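Local coordinates for structural protein VP1 (Trichodysplasia spinulosa-associated polyomavirus, PDB 4U60) that forms the pentameric building block of the viral capsid and binds sialylated glycans, probably as receptors on host cells, at residues Thr146-Tyr149 and Arg150-Tyr153. Numbering follows the deposited sequence.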
loop_
_atom_site.group_PDB
_atom_site.type_symbol
_atom_site.label_atom_id
_atom_site.label_comp_id
_atom_site.label_asym_id
_atom_site.label_seq_id
_atom_site.Cartn_x
_atom_site.Cartn_y
_atom_site.Cartn_z
ATOM N N THR C 146 14.725 13.697 21.200
ATOM C CA THR C 146 15.653 14.055 20.140
ATOM C C THR C 146 16.544 12.892 19.731
ATOM O O THR C 146 16.845 11.992 20.527
ATOM C CB THR C 146 16.566 15.237 20.554
ATOM O OG1 THR C 146 17.474 15.552 19.488
ATOM C CG2 THR C 146 17.349 14.931 21.834
ATOM N N GLY C 147 16.985 12.925 18.481
ATOM C CA GLY C 147 17.986 12.008 17.977
ATOM C C GLY C 147 19.386 12.252 18.516
ATOM O O GLY C 147 20.258 11.391 18.393
ATOM N N ASN C 148 19.622 13.447 19.045
ATOM C CA ASN C 148 20.953 13.814 19.570
ATOM C C ASN C 148 20.807 14.783 20.721
ATOM O O ASN C 148 20.493 15.949 20.523
ATOM C CB ASN C 148 21.842 14.449 18.468
ATOM C CG ASN C 148 23.199 14.897 18.991
ATOM O OD1 ASN C 148 23.608 14.520 20.089
ATOM N ND2 ASN C 148 23.902 15.716 18.218
ATOM N N TYR C 149 21.047 14.302 21.942
ATOM C CA TYR C 149 20.847 15.158 23.111
ATOM C C TYR C 149 21.703 16.398 23.105
ATOM O O TYR C 149 21.355 17.397 23.741
ATOM C CB TYR C 149 21.075 14.378 24.410
ATOM C CG TYR C 149 22.517 14.153 24.841
ATOM C CD1 TYR C 149 23.225 13.035 24.420
ATOM C CD2 TYR C 149 23.161 15.047 25.700
ATOM C CE1 TYR C 149 24.548 12.810 24.809
ATOM C CE2 TYR C 149 24.477 14.839 26.104
ATOM C CZ TYR C 149 25.161 13.708 25.673
ATOM O OH TYR C 149 26.464 13.503 26.074
ATOM N N ARG C 150 22.830 16.343 22.410
ATOM C CA ARG C 150 23.781 17.443 22.376
ATOM C C ARG C 150 23.466 18.570 21.386
ATOM O O ARG C 150 24.207 19.560 21.320
ATOM C CB ARG C 150 25.161 16.910 22.001
ATOM C CG ARG C 150 25.712 15.791 22.874
ATOM C CD ARG C 150 26.985 15.239 22.194
ATOM N NE ARG C 150 27.626 14.113 22.889
ATOM C CZ ARG C 150 28.561 14.236 23.846
ATOM N NH1 ARG C 150 28.983 15.434 24.248
ATOM N NH2 ARG C 150 29.085 13.155 24.420
ATOM N N THR C 151 22.414 18.429 20.597
ATOM C CA THR C 151 22.113 19.455 19.590
ATOM C C THR C 151 22.081 20.851 20.223
ATOM O O THR C 151 21.410 21.058 21.234
ATOM C CB THR C 151 20.776 19.205 18.884
ATOM O OG1 THR C 151 20.686 17.827 18.492
ATOM C CG2 THR C 151 20.658 20.082 17.646
ATOM N N ASP C 152 22.799 21.775 19.589
ATOM C CA ASP C 152 22.990 23.139 20.072
ATOM C C ASP C 152 22.154 24.050 19.177
ATOM O O ASP C 152 22.458 24.211 18.000
ATOM C CB ASP C 152 24.481 23.466 19.963
ATOM C CG ASP C 152 24.829 24.909 20.301
ATOM O OD1 ASP C 152 23.955 25.735 20.617
ATOM O OD2 ASP C 152 26.033 25.213 20.191
ATOM N N TYR C 153 21.095 24.616 19.744
ATOM C CA TYR C 153 20.152 25.473 19.021
ATOM C C TYR C 153 20.480 26.962 19.127
ATOM O O TYR C 153 19.675 27.818 18.702
ATOM C CB TYR C 153 18.724 25.215 19.540
ATOM C CG TYR C 153 18.263 23.803 19.267
ATOM C CD1 TYR C 153 17.882 23.410 17.988
ATOM C CD2 TYR C 153 18.228 22.848 20.271
ATOM C CE1 TYR C 153 17.474 22.111 17.723
ATOM C CE2 TYR C 153 17.804 21.546 20.024
ATOM C CZ TYR C 153 17.439 21.171 18.736
ATOM O OH TYR C 153 17.033 19.873 18.472
HETATM O O HOH W 1 17.982 18.037 20.268
HETATM O O HOH W 2 25.530 12.695 21.075
HETATM O O HOH W 3 19.693 19.247 22.308
#
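Over the centre of one face of the Tyr-149 ring lies the CG methylene of Arg-150, a CH-pi contact with CG 3.5 Å from the ring centroid. The two side chains run side by side in the same direction, the extended arginine carrying its guanidinium past the ring so that Tyr-149 OH sits over the centre of one guanidinium face, while water 2 lies in plane at its edge. Ring and guanidinium planes are 39° apart. The ring lies alongside the arginine chain, its CG placed between the backbone N and the carbonyl carbon (chi1 79°). Both polar ends turn to Asp-41 of the second subunit, the phenol through a hydrogen bond to OD1 and Arg-150 NH2 through a salt bridge to OD2, so the two side chains meet the neighbouring subunit at one carboxylate. Further along, Thr-151 CG2 lies over one face of the Tyr-153 ring, towards its rim. Between the pairs, Asn-148 O accepts both Thr-151 N at 3.1 Å and Thr-151 OG1 at 2.8 Å, the amide from above the carbonyl plane and the hydroxyl nearer to it. Asn-148 OD1 takes Arg-150 N at 3.1 Å, again from above its plane, and ND2 is held by Asp-58 and the backbone of Ser-55. Water 1 links Thr-146 OG1 to Tyr-153 OH, which is also hydrogen-bonded to Glu-189. An ST turn, Asn-148 N to Thr-146 OG1 at 3.0 Å, is followed directly by a type I beta turn from Asn-148 to Thr-151, in the jelly-roll protein's loop between strands 141-144 and 177-179, at a pentamer interface where the Thr-151 side chain is about 7 Å from bound sialic acid.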